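Local coordinates for protein subclass B1 metallo-beta-lactamase (Myroides odoratimimus, PDB 6T5L) that hydrolyses beta-lactam antibiotics, probably including carbapenems, as a subclass B1 metallo-beta-lactamase with two zinc ions in its active site, at residues G91-H96 with N141-D146; M54-E59 with K150-E155; E120-L125 with Q130-P135; E76-V81 with H111-Y116. One frame throughout, in Å; residues are numbered along the deposited sequence.

Contact 1 of 4, residues G91-H96 with N141-D146; sequences GLIPTH and NSLTLD. With ZN (zinc ion), chain C.
Ile93 and Leu143 meet end on through their methyls, making the main apolar touch between two strands of different sheets: Ile93 CD1 lies 3.8 Å from Leu143 CD2. The same Ile93 methyl has a looser neighbour in Leu145, its CD1 being 4.4 Å from Leu145 CD1, so that one branch of the isoleucine meets two leucines two positions apart on strand 142-147. Ile93 CG1 stands anti to its own carbonyl carbon (chi1 -55°), which sends the longer branch across the gap. Around this trio, Ala154 meets Ile93, Val152 meets Leu145, and Val63 and Phe65 border Ile93 from the adjoining strand. Backbone bonds to Val64 and Asp66 fix Ile93 within its sheet. Beyond the strand end, His96 NE2 binds a zinc ion at 2.0 Å, and His98 and His161 complete the protein share of that site. The arrangement is that of the metallo-beta-lactamase fold, in which two sheets pack face to face and loops at their edge carry the metal ligands. Between these two segments the join rests on dispersion and the exclusion of water, on the strand that runs into the zinc-binding loop; the metal bond is made three residues further on.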
loop_
_atom_site.group_PDB
_atom_site.type_symbol
_atom_site.label_atom_id
_atom_site.label_comp_id
_atom_site.label_asym_id
_atom_site.label_seq_id
_atom_site.Cartn_x
_atom_site.Cartn_y
_atom_site.Cartn_z
ATOM N N GLY A 91 8.251 9.900 2.720
ATOM C CA GLY A 91 8.123 8.711 3.545
ATOM C C GLY A 91 7.578 7.553 2.740
ATOM O O GLY A 91 6.740 7.751 1.875
ATOM N N LEU A 92 8.012 6.356 3.076
ATOM C CA LEU A 92 7.516 5.117 2.507
ATOM C C LEU A 92 6.916 4.265 3.626
ATOM O O LEU A 92 7.537 4.071 4.684
ATOM C CB LEU A 92 8.646 4.367 1.823
ATOM C CG LEU A 92 8.320 2.943 1.442
ATOM C CD1 LEU A 92 7.408 2.833 0.285
ATOM C CD2 LEU A 92 9.701 2.324 1.139
ATOM N N ILE A 93 5.693 3.754 3.403
ATOM C CA ILE A 93 5.037 2.891 4.349
ATOM C C ILE A 93 4.742 1.577 3.668
ATOM O O ILE A 93 3.745 1.422 2.971
ATOM C CB ILE A 93 3.726 3.508 4.909
ATOM C CG1 ILE A 93 4.013 4.882 5.518
ATOM C CG2 ILE A 93 3.094 2.532 5.878
ATOM C CD1 ILE A 93 2.844 5.766 5.609
ATOM N N PRO A 94 5.564 0.553 3.905
ATOM C CA PRO A 94 5.195 -0.788 3.438
ATOM C C PRO A 94 4.093 -1.367 4.319
ATOM O O PRO A 94 4.225 -1.370 5.538
ATOM C CB PRO A 94 6.492 -1.590 3.564
ATOM C CG PRO A 94 7.492 -0.714 4.271
ATOM C CD PRO A 94 6.786 0.565 4.710
ATOM N N THR A 95 3.022 -1.882 3.708
ATOM C CA THR A 95 1.817 -2.222 4.473
ATOM C C THR A 95 1.876 -3.640 5.035
ATOM O O THR A 95 1.053 -3.956 5.906
ATOM C CB THR A 95 0.519 -2.041 3.634
ATOM O OG1 THR A 95 0.539 -2.909 2.490
ATOM C CG2 THR A 95 0.367 -0.589 3.240
ATOM N N HIS A 96 2.786 -4.496 4.512
ATOM C CA HIS A 96 3.206 -5.756 5.141
ATOM C C HIS A 96 4.551 -6.210 4.544
ATOM O O HIS A 96 5.191 -5.504 3.758
ATOM C CB HIS A 96 2.121 -6.881 5.075
ATOM C CG HIS A 96 1.738 -7.356 3.698
ATOM N ND1 HIS A 96 0.923 -6.619 2.877
ATOM C CD2 HIS A 96 1.915 -8.557 3.066
ATOM C CE1 HIS A 96 0.691 -7.311 1.762
ATOM N NE2 HIS A 96 1.306 -8.477 1.843
ATOM N N ASN A 141 0.955 0.297 16.382
ATOM C CA ASN A 141 -0.370 0.039 15.841
ATOM C C ASN A 141 -0.861 1.144 14.940
ATOM O O ASN A 141 -1.781 0.908 14.158
ATOM C CB ASN A 141 -1.405 -0.107 16.960
ATOM C CG ASN A 141 -1.066 -1.211 17.927
ATOM O OD1 ASN A 141 -1.099 -1.001 19.150
ATOM N ND2 ASN A 141 -0.769 -2.422 17.393
ATOM N N SER A 142 -0.315 2.347 15.072
ATOM C CA SER A 142 -0.912 3.502 14.446
ATOM C C SER A 142 0.163 4.536 14.217
ATOM O O SER A 142 0.986 4.808 15.103
ATOM C CB SER A 142 -2.050 4.099 15.294
ATOM O OG SER A 142 -2.108 5.480 15.020
ATOM N N LEU A 143 0.120 5.135 13.027
ATOM C CA LEU A 143 1.119 6.089 12.568
ATOM C C LEU A 143 0.361 7.296 12.041
ATOM O O LEU A 143 -0.603 7.145 11.284
ATOM C CB LEU A 143 2.011 5.508 11.462
ATOM C CG LEU A 143 2.944 6.513 10.767
ATOM C CD1 LEU A 143 4.216 6.908 11.674
ATOM C CD2 LEU A 143 3.402 6.056 9.385
ATOM N N THR A 144 0.794 8.483 12.444
ATOM C CA THR A 144 0.270 9.756 11.955
ATOM C C THR A 144 1.470 10.465 11.346
ATOM O O THR A 144 2.506 10.607 12.008
ATOM C CB THR A 144 -0.344 10.592 13.076
ATOM O OG1 THR A 144 -1.390 9.826 13.680
ATOM C CG2 THR A 144 -0.906 11.928 12.546
ATOM N N LEU A 145 1.371 10.812 10.082
ATOM C CA LEU A 145 2.411 11.590 9.439
ATOM C C LEU A 145 1.824 12.873 8.888
ATOM O O LEU A 145 0.771 12.849 8.240
ATOM C CB LEU A 145 3.076 10.861 8.295
ATOM C CG LEU A 145 4.320 10.044 8.517
ATOM C CD1 LEU A 145 4.644 9.488 7.092
ATOM C CD2 LEU A 145 5.497 10.858 9.132
ATOM N N ASP A 146 2.543 13.984 9.119
ATOM C CA ASP A 146 2.234 15.242 8.439
ATOM C C ASP A 146 2.707 15.206 6.980
ATOM O O ASP A 146 3.857 14.868 6.695
ATOM C CB ASP A 146 2.871 16.422 9.165
ATOM C CG ASP A 146 2.205 16.709 10.506
ATOM O OD1 ASP A 146 0.968 16.854 10.557
ATOM O OD2 ASP A 146 2.924 16.780 11.517
HETATM ZN ZN ZN C . 1.099 -10.255 0.865
HETATM O O HOH W 1 1.089 -9.797 -0.313
#

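Contact 2 of 4, residues M54-E59 with K150-E155; sequences MLVLNE and KKVYAE
Apolar contact between the facing strands is carried by Val56 and Val152, whose side chains lie alongside, pointing opposite ways, and touch through one methyl each, Val56 CG2 to Val152 CG2 at 4.1 Å. Val152 presents that methyl because CG2 is anti to its backbone N, with CG1 between N and the carbonyl carbon. A mixed polar and aliphatic contact follows at the strand ends. The amide of Asn58 runs obliquely across the start of the Lys150 chain, with Asn58 ND2 3.4 Å from Lys150 CG. This is van der Waals contact with methylenes. The hydrogen bonds of the same ND2 go instead to Ile147 O, at the end of strand 142-147, and to Asn149 OD1, in the turn that leads to Lys150; these acceptors hold the amide over the lysine. Lys150 begins toward the 54-59 segment, but a bend at chi2 (-71°) leads its end away, and its NZ remains 6.8 Å from Glu59 OE1. Together the two contacts join strand 49-58 of one sheet to strand 150-155 of the other across the sandwich interior. Ile34, which meets Val56, and Phe65, which meets Val152, extend the layer with Leu145 and Ile147 of strand 142-147.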
loop_
_atom_site.group_PDB
_atom_site.type_symbol
_atom_site.label_atom_id
_atom_site.label_comp_id
_atom_site.label_asym_id
_atom_site.label_seq_id
_atom_site.Cartn_x
_atom_site.Cartn_y
_atom_site.Cartn_z
ATOM N N MET A 54 -0.332 3.067 -3.194
ATOM C CA MET A 54 -1.002 4.382 -3.079
ATOM C C MET A 54 0.084 5.458 -2.947
ATOM O O MET A 54 1.046 5.343 -2.145
ATOM C CB MET A 54 -2.069 4.504 -1.885
ATOM C CG MET A 54 -3.000 5.790 -2.024
ATOM S SD MET A 54 -4.424 5.756 -1.019
ATOM C CE MET A 54 -3.619 6.155 0.601
ATOM N N LEU A 55 -0.111 6.505 -3.736
ATOM C CA LEU A 55 0.676 7.716 -3.612
ATOM C C LEU A 55 -0.258 8.794 -3.115
ATOM O O LEU A 55 -1.286 9.061 -3.749
ATOM C CB LEU A 55 1.258 8.104 -4.960
ATOM C CG LEU A 55 2.465 7.412 -5.540
ATOM C CD1 LEU A 55 3.114 8.490 -6.479
ATOM C CD2 LEU A 55 3.477 6.924 -4.554
ATOM N N VAL A 56 0.119 9.414 -2.010
ATOM C CA VAL A 56 -0.593 10.552 -1.452
ATOM C C VAL A 56 0.270 11.788 -1.690
ATOM O O VAL A 56 1.445 11.865 -1.256
ATOM C CB VAL A 56 -0.880 10.352 0.037
ATOM C CG1 VAL A 56 -1.623 11.575 0.605
ATOM C CG2 VAL A 56 -1.643 9.064 0.258
ATOM N N LEU A 57 -0.343 12.769 -2.339
ATOM C CA LEU A 57 0.305 14.025 -2.696
ATOM C C LEU A 57 -0.357 15.204 -1.995
ATOM O O LEU A 57 -1.584 15.368 -2.086
ATOM C CB LEU A 57 0.244 14.241 -4.194
ATOM C CG LEU A 57 0.593 15.623 -4.734
ATOM C CD1 LEU A 57 2.029 16.066 -4.600
ATOM C CD2 LEU A 57 0.090 15.687 -6.165
ATOM N N ASN A 58 0.453 16.048 -1.328
ATOM C CA ASN A 58 -0.042 17.346 -0.864
ATOM C C ASN A 58 1.080 18.390 -0.785
ATOM O O ASN A 58 2.165 18.100 -0.278
ATOM C CB ASN A 58 -0.724 17.201 0.499
ATOM C CG ASN A 58 -1.407 18.496 0.953
ATOM O OD1 ASN A 58 -2.181 19.123 0.196
ATOM N ND2 ASN A 58 -1.057 18.945 2.160
ATOM N N GLU A 59 0.831 19.581 -1.321
ATOM C CA GLU A 59 1.836 20.682 -1.347
ATOM C C GLU A 59 3.212 20.167 -1.801
ATOM O O GLU A 59 4.249 20.381 -1.179
ATOM C CB GLU A 59 1.923 21.416 0.025
ATOM C CG GLU A 59 0.659 22.163 0.365
ATOM C CD GLU A 59 0.598 22.863 1.759
ATOM O OE1 GLU A 59 0.938 22.266 2.798
ATOM O OE2 GLU A 59 0.204 24.054 1.799
ATOM N N LYS A 150 -1.737 18.682 5.593
ATOM C CA LYS A 150 -2.705 17.609 5.729
ATOM C C LYS A 150 -2.007 16.425 6.409
ATOM O O LYS A 150 -0.795 16.443 6.676
ATOM C CB LYS A 150 -3.294 17.212 4.363
ATOM C CG LYS A 150 -4.029 18.364 3.595
ATOM C CD LYS A 150 -5.345 18.754 4.235
ATOM C CE LYS A 150 -5.815 20.194 3.846
ATOM N NZ LYS A 150 -5.463 21.191 4.908
ATOM N N LYS A 151 -2.768 15.397 6.715
ATOM C CA LYS A 151 -2.240 14.307 7.502
ATOM C C LYS A 151 -2.586 13.007 6.805
ATOM O O LYS A 151 -3.568 12.936 6.063
ATOM C CB LYS A 151 -2.798 14.342 8.908
ATOM C CG LYS A 151 -1.982 15.193 9.838
ATOM C CD LYS A 151 -2.738 15.414 11.145
ATOM C CE LYS A 151 -2.005 16.393 12.017
ATOM N NZ LYS A 151 -2.684 16.501 13.323
ATOM N N VAL A 152 -1.704 12.028 6.975
ATOM C CA VAL A 152 -1.838 10.693 6.426
ATOM C C VAL A 152 -1.538 9.699 7.545
ATOM O O VAL A 152 -0.710 9.952 8.435
ATOM C CB VAL A 152 -0.902 10.491 5.203
ATOM C CG1 VAL A 152 0.547 10.253 5.588
ATOM C CG2 VAL A 152 -1.416 9.335 4.369
ATOM N N TYR A 153 -2.230 8.568 7.501
ATOM C CA TYR A 153 -2.317 7.609 8.601
ATOM C C TYR A 153 -2.036 6.201 8.085
ATOM O O TYR A 153 -2.346 5.855 6.933
ATOM C CB TYR A 153 -3.724 7.655 9.266
ATOM C CG TYR A 153 -4.154 9.024 9.781
ATOM C CD1 TYR A 153 -4.731 9.976 8.931
ATOM C CD2 TYR A 153 -3.994 9.356 11.114
ATOM C CE1 TYR A 153 -5.090 11.207 9.394
ATOM C CE2 TYR A 153 -4.349 10.579 11.584
ATOM C CZ TYR A 153 -4.906 11.513 10.725
ATOM O OH TYR A 153 -5.283 12.762 11.163
ATOM N N ALA A 154 -1.483 5.375 8.944
ATOM C CA ALA A 154 -1.439 3.929 8.725
ATOM C C ALA A 154 -1.980 3.363 10.012
ATOM O O ALA A 154 -1.690 3.922 11.068
ATOM C CB ALA A 154 -0.017 3.372 8.465
ATOM N N GLU A 155 -2.739 2.276 9.948
ATOM C CA GLU A 155 -3.329 1.714 11.156
ATOM C C GLU A 155 -3.438 0.200 11.034
ATOM O O GLU A 155 -3.820 -0.330 9.995
ATOM C CB GLU A 155 -4.720 2.313 11.458
ATOM C CG GLU A 155 -5.263 1.815 12.813
ATOM C CD GLU A 155 -6.375 2.694 13.404
ATOM O OE1 GLU A 155 -7.059 2.240 14.327
ATOM O OE2 GLU A 155 -6.568 3.860 12.952
#

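Contact 3 of 4, residues E120-L125 with Q130-P135; sequences ETIELL and QEFSNP
Leu125 and Phe132 lie nearly perpendicular, the leucine extending from the helix and the phenylalanine returning toward it from the loop that follows. Contact is made by Leu125 CD1, which lies 3.3 Å from Phe132 CE2 and 3.4 Å from Phe132 CZ, near the CE2-CZ bond and tighter than usual for two carbons. The methyl comes at the ring obliquely. Phe132 CG is anti to its carbonyl carbon (chi1 -61°), and although the side chain sets out across the line to the helix, the ring swings back to it. Ile122, one helical turn before Leu125, adds a peripheral touch, its CG1 4.5 Å from Phe132 CE2. The other methyl of Leu125 serves Gln130: the two side chains run obliquely across each other, with Leu125 CD2 3.8 Å from Gln130 CB and the methyl close to the amide carbon as well.

The chain turns back sharply after helix 119-127, on the way to the short strand 137-139. Gln130 N donates to Leu125 O, five residues earlier, at 2.8 Å with an N-H...O angle of 154°, tying the loop to the last turns of the helix, while Leu125 and Phe132 close the small apolar core of this helix-loop unit. Further inward, Ile102 meets both Leu125 and Gln130, and Phe97 also meets Leu125, so the apolar patch continues into the segment following the first zinc-binding histidine. Phe132 is further bordered by Ile105 and Glu109 of helix 105-110. On another side of the helix, Thr121 OG1 is hydrogen-bonded to Ser118 OG and Asp164 OD2.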
loop_
_atom_site.group_PDB
_atom_site.type_symbol
_atom_site.label_atom_id
_atom_site.label_comp_id
_atom_site.label_asym_id
_atom_site.label_seq_id
_atom_site.Cartn_x
_atom_site.Cartn_y
_atom_site.Cartn_z
ATOM N N GLU A 120 5.668 -5.230 14.186
ATOM C CA GLU A 120 5.437 -6.619 13.777
ATOM C C GLU A 120 5.960 -6.861 12.366
ATOM O O GLU A 120 6.594 -7.881 12.097
ATOM C CB GLU A 120 3.946 -6.966 13.861
ATOM C CG GLU A 120 3.713 -8.467 13.939
ATOM C CD GLU A 120 2.252 -8.862 14.031
ATOM O OE1 GLU A 120 1.982 -10.073 13.846
ATOM O OE2 GLU A 120 1.393 -7.991 14.320
ATOM N N THR A 121 5.834 -5.879 11.486
ATOM C CA THR A 121 6.384 -6.059 10.141
ATOM C C THR A 121 7.893 -6.252 10.173
ATOM O O THR A 121 8.427 -7.082 9.415
ATOM C CB THR A 121 6.030 -4.893 9.226
ATOM O OG1 THR A 121 4.632 -4.854 9.012
ATOM C CG2 THR A 121 6.731 -5.073 7.869
ATOM N N ILE A 122 8.591 -5.531 11.072
ATOM C CA ILE A 122 10.044 -5.680 11.223
ATOM C C ILE A 122 10.385 -7.065 11.712
ATOM O O ILE A 122 11.370 -7.675 11.269
ATOM C CB ILE A 122 10.620 -4.607 12.172
ATOM C CG1 ILE A 122 10.366 -3.197 11.578
ATOM C CG2 ILE A 122 12.200 -4.838 12.521
ATOM C CD1 ILE A 122 10.894 -2.072 12.454
ATOM N N GLU A 123 9.615 -7.564 12.674
ATOM C CA GLU A 123 9.889 -8.876 13.235
ATOM C C GLU A 123 9.701 -9.972 12.186
ATOM O O GLU A 123 10.520 -10.888 12.070
ATOM C CB GLU A 123 8.982 -9.096 14.442
ATOM C CG GLU A 123 9.164 -10.454 15.102
ATOM C CD GLU A 123 7.945 -10.889 15.883
ATOM O OE1 GLU A 123 7.510 -12.049 15.714
ATOM O OE2 GLU A 123 7.425 -10.068 16.668
ATOM N N LEU A 124 8.631 -9.892 11.402
ATOM C CA LEU A 124 8.407 -10.925 10.401
ATOM C C LEU A 124 9.463 -10.850 9.309
ATOM O O LEU A 124 9.932 -11.873 8.819
ATOM C CB LEU A 124 6.992 -10.788 9.822
ATOM C CG LEU A 124 5.898 -11.056 10.873
ATOM C CD1 LEU A 124 4.482 -10.811 10.313
ATOM C CD2 LEU A 124 6.025 -12.504 11.424
ATOM N N LEU A 125 9.833 -9.655 8.896
ATOM C CA LEU A 125 10.949 -9.534 7.966
ATOM C C LEU A 125 12.209 -10.174 8.531
ATOM O O LEU A 125 12.928 -10.884 7.810
ATOM C CB LEU A 125 11.174 -8.088 7.644
ATOM C CG LEU A 125 10.357 -7.663 6.428
ATOM C CD1 LEU A 125 10.438 -6.135 6.377
ATOM C CD2 LEU A 125 10.881 -8.374 5.180
ATOM N N GLN A 130 15.421 -10.897 6.448
ATOM C CA GLN A 130 15.598 -9.569 5.892
ATOM C C GLN A 130 15.492 -8.496 6.970
ATOM O O GLN A 130 14.647 -8.565 7.871
ATOM C CB GLN A 130 14.573 -9.254 4.799
ATOM C CG GLN A 130 14.172 -10.393 3.902
ATOM C CD GLN A 130 13.479 -9.883 2.649
ATOM O OE1 GLN A 130 13.641 -8.720 2.267
ATOM N NE2 GLN A 130 12.682 -10.738 2.022
ATOM N N GLU A 131 16.350 -7.496 6.839
ATOM C CA GLU A 131 16.338 -6.290 7.641
ATOM C C GLU A 131 16.384 -5.105 6.687
ATOM O O GLU A 131 17.033 -5.175 5.637
ATOM C CB GLU A 131 17.561 -6.187 8.555
ATOM C CG GLU A 131 17.682 -7.201 9.656
ATOM C CD GLU A 131 18.934 -6.970 10.496
ATOM O OE1 GLU A 131 19.649 -5.973 10.253
ATOM O OE2 GLU A 131 19.202 -7.783 11.401
ATOM N N PHE A 132 15.742 -4.008 7.076
ATOM C CA PHE A 132 15.985 -2.725 6.426
ATOM C C PHE A 132 17.421 -2.285 6.665
ATOM O O PHE A 132 17.959 -2.441 7.764
ATOM C CB PHE A 132 15.017 -1.662 6.935
ATOM C CG PHE A 132 13.589 -2.018 6.651
ATOM C CD1 PHE A 132 12.986 -1.692 5.435
ATOM C CD2 PHE A 132 12.877 -2.786 7.560
ATOM C CE1 PHE A 132 11.653 -2.081 5.154
ATOM C CE2 PHE A 132 11.561 -3.176 7.283
ATOM C CZ PHE A 132 10.962 -2.821 6.081
ATOM N N SER A 133 18.038 -1.755 5.618
ATOM C CA SER A 133 19.418 -1.289 5.704
ATOM C C SER A 133 19.511 0.050 6.431
ATOM O O SER A 133 20.293 0.190 7.382
ATOM C CB SER A 133 20.016 -1.166 4.311
ATOM O OG SER A 133 21.040 -0.204 4.340
ATOM N N ASN A 134 18.727 1.041 5.994
ATOM C CA ASN A 134 18.615 2.332 6.651
ATOM C C ASN A 134 17.761 2.217 7.912
ATOM O O ASN A 134 16.724 1.533 7.899
ATOM C CB ASN A 134 17.967 3.389 5.707
ATOM C CG ASN A 134 18.980 4.036 4.788
ATOM O OD1 ASN A 134 20.150 3.842 4.987
ATOM N ND2 ASN A 134 18.530 4.852 3.818
ATOM N N PRO A 135 18.112 2.948 8.979
ATOM C CA PRO A 135 17.258 2.961 10.182
ATOM C C PRO A 135 15.827 3.369 9.852
ATOM O O PRO A 135 15.573 4.347 9.123
ATOM C CB PRO A 135 17.960 3.976 11.101
ATOM C CG PRO A 135 19.432 3.812 10.756
ATOM C CD PRO A 135 19.367 3.706 9.216
#

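Contact 4 of 4, residues E76-V81 with H111-Y116; sequences ELINFV and HNIQTY
With CG1 anti to the carbonyl carbon (chi1 -66°) and CG2 anti to the backbone N, Ile78 sends its CG2 methyl to the face of His111, while CD1 reaches the tip of Ile113 and also lies near His111 ND1. The CG2 methyl sits over one face of the imidazole, a CH-pi contact 4.0 Å from the ring centroid and 22° off the normal. It is offset toward the rim, and the nearest ring atom is CD2, 3.7 Å from Ile78 CG2. Ile78 CD1 meets Ile113 CD1 at 4.0 Å. His111 is held at both nitrogens: ND1 is hydrogen-bonded to Glu107 O, one helical turn back, while a water in the ring plane lies 2.9 Å from His111 NE2. The same water donates to Asn79 OD1, 2.7 Å away, bridging the histidine edge to the residue after Ile78. Between His111 and Ile113, Asn112 has positive phi (47°) and is the C-prime residue of a Schellman motif that ends helix 105-110, with Ile113 N bonded to Phe108 O and Asn112 N to Glu109 O. The turn places His111 and Ile113 against the same face of helix 71-83. Ile89 of strand 88-93 touches both isoleucines, as does Phe108.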
loop_
_atom_site.group_PDB
_atom_site.type_symbol
_atom_site.label_atom_id
_atom_site.label_comp_id
_atom_site.label_asym_id
_atom_site.label_seq_id
_atom_site.Cartn_x
_atom_site.Cartn_y
_atom_site.Cartn_z
ATOM N N GLU A 76 11.391 4.242 -11.602
ATOM C CA GLU A 76 10.452 4.969 -12.458
ATOM C C GLU A 76 9.474 5.791 -11.626
ATOM O O GLU A 76 9.187 6.931 -11.966
ATOM C CB GLU A 76 9.668 4.056 -13.406
ATOM C CG GLU A 76 10.552 3.379 -14.480
ATOM C CD GLU A 76 9.769 2.624 -15.567
ATOM O OE1 GLU A 76 8.613 2.997 -15.888
ATOM O OE2 GLU A 76 10.324 1.605 -16.065
ATOM N N LEU A 77 8.975 5.250 -10.519
ATOM C CA LEU A 77 8.026 6.002 -9.680
ATOM C C LEU A 77 8.680 7.235 -9.032
ATOM O O LEU A 77 8.128 8.350 -9.075
ATOM C CB LEU A 77 7.469 5.080 -8.612
ATOM C CG LEU A 77 6.566 5.718 -7.560
ATOM C CD1 LEU A 77 5.414 6.385 -8.225
ATOM C CD2 LEU A 77 6.026 4.719 -6.630
ATOM N N ILE A 78 9.861 7.059 -8.452
ATOM C CA ILE A 78 10.575 8.174 -7.796
ATOM C C ILE A 78 10.887 9.284 -8.798
ATOM O O ILE A 78 10.615 10.467 -8.548
ATOM C CB ILE A 78 11.853 7.647 -7.116
ATOM C CG1 ILE A 78 11.466 6.717 -5.956
ATOM C CG2 ILE A 78 12.732 8.820 -6.654
ATOM C CD1 ILE A 78 12.593 5.795 -5.427
ATOM N N ASN A 79 11.403 8.914 -9.973
ATOM C CA ASN A 79 11.681 9.900 -11.012
ATOM C C ASN A 79 10.393 10.560 -11.478
ATOM O O ASN A 79 10.358 11.771 -11.709
ATOM C CB ASN A 79 12.418 9.227 -12.173
ATOM C CG ASN A 79 13.942 9.003 -11.877
ATOM O OD1 ASN A 79 14.521 9.622 -10.972
ATOM N ND2 ASN A 79 14.555 8.121 -12.628
ATOM N N PHE A 80 9.292 9.800 -11.575
ATOM C CA PHE A 80 8.032 10.461 -11.918
ATOM C C PHE A 80 7.637 11.502 -10.868
ATOM O O PHE A 80 7.169 12.602 -11.192
ATOM C CB PHE A 80 6.921 9.439 -12.069
ATOM C CG PHE A 80 5.524 10.042 -12.112
ATOM C CD1 PHE A 80 4.985 10.499 -13.293
ATOM C CD2 PHE A 80 4.760 10.120 -10.968
ATOM C CE1 PHE A 80 3.684 11.020 -13.343
ATOM C CE2 PHE A 80 3.451 10.643 -10.997
ATOM C CZ PHE A 80 2.919 11.101 -12.183
ATOM N N VAL A 81 7.764 11.152 -9.600
ATOM C CA VAL A 81 7.383 12.119 -8.580
ATOM C C VAL A 81 8.252 13.365 -8.684
ATOM O O VAL A 81 7.748 14.497 -8.667
ATOM C CB VAL A 81 7.457 11.492 -7.173
ATOM C CG1 VAL A 81 7.266 12.582 -6.130
ATOM C CG2 VAL A 81 6.410 10.378 -7.031
ATOM N N HIS A 111 17.570 6.830 -2.311
ATOM C CA HIS A 111 17.188 8.225 -2.396
ATOM C C HIS A 111 16.948 8.825 -1.011
ATOM O O HIS A 111 16.350 9.892 -0.916
ATOM C CB HIS A 111 15.949 8.388 -3.284
ATOM C CG HIS A 111 16.210 8.097 -4.733
ATOM N ND1 HIS A 111 16.428 6.824 -5.207
ATOM C CD2 HIS A 111 16.307 8.918 -5.811
ATOM C CE1 HIS A 111 16.683 6.869 -6.504
ATOM N NE2 HIS A 111 16.598 8.129 -6.900
ATOM N N ASN A 112 17.386 8.160 0.056
ATOM C CA ASN A 112 17.146 8.609 1.423
ATOM C C ASN A 112 15.692 9.016 1.688
ATOM O O ASN A 112 15.418 10.035 2.317
ATOM C CB ASN A 112 18.096 9.732 1.741
ATOM C CG ASN A 112 19.535 9.343 1.437
ATOM O OD1 ASN A 112 20.041 8.463 2.085
ATOM N ND2 ASN A 112 20.175 9.976 0.447
ATOM N N ILE A 113 14.754 8.167 1.257
ATOM C CA ILE A 113 13.345 8.284 1.638
ATOM C C ILE A 113 13.132 7.543 2.945
ATOM O O ILE A 113 13.349 6.331 3.026
ATOM C CB ILE A 113 12.426 7.726 0.551
ATOM C CG1 ILE A 113 12.586 8.571 -0.744
ATOM C CG2 ILE A 113 10.971 7.760 0.994
ATOM C CD1 ILE A 113 12.131 7.833 -2.000
ATOM N N GLN A 114 12.741 8.268 3.982
ATOM C CA GLN A 114 12.477 7.639 5.271
ATOM C C GLN A 114 11.409 6.545 5.151
ATOM O O GLN A 114 10.334 6.754 4.586
ATOM C CB GLN A 114 12.021 8.675 6.286
ATOM C CG GLN A 114 11.856 8.119 7.679
ATOM C CD GLN A 114 13.164 7.520 8.204
ATOM O OE1 GLN A 114 14.178 8.202 8.275
ATOM N NE2 GLN A 114 13.125 6.251 8.605
ATOM N N THR A 115 11.732 5.372 5.684
ATOM C CA THR A 115 10.798 4.270 5.828
ATOM C C THR A 115 10.080 4.345 7.171
ATOM O O THR A 115 10.718 4.539 8.210
ATOM C CB THR A 115 11.552 2.940 5.730
ATOM O OG1 THR A 115 12.172 2.907 4.454
ATOM C CG2 THR A 115 10.627 1.762 5.847
ATOM N N TYR A 116 8.772 4.165 7.138
ATOM C CA TYR A 116 7.943 4.079 8.341
ATOM C C TYR A 116 7.246 2.735 8.349
ATOM O O TYR A 116 6.510 2.427 7.408
ATOM C CB TYR A 116 6.884 5.173 8.358
ATOM C CG TYR A 116 7.411 6.579 8.492
ATOM C CD1 TYR A 116 7.832 7.256 7.382
ATOM C CD2 TYR A 116 7.514 7.211 9.728
ATOM C CE1 TYR A 116 8.309 8.533 7.449
ATOM C CE2 TYR A 116 8.000 8.498 9.816
ATOM C CZ TYR A 116 8.399 9.146 8.645
ATOM O OH TYR A 116 8.869 10.433 8.612
HETATM O O HOH W 2 16.713 9.412 -9.454
#

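From the N terminus, strand 49-58 opens the longest loop, which contact 2 closes at 150-155; the other three contacts all fall within it. Helix 71-83 then opens contact 4, and strand 88-93 opens contact 1 before contact 4 closes at 111-116, so these two cross. Contact 3 opens and closes inside the span of contact 1, after contact 4 is complete. Contacts 1 and 2 join the two sheets from strands 142-147 and 150-155, neighbours in the second sheet. Contact 4 ties helix 71-83, which packs on Leu55 of contact 2, to the loop after helix 105-110. Contact 3 ties helix 119-127 to its following loop, which meets contact 4 where Pro135 O accepts from Gln114 NE2.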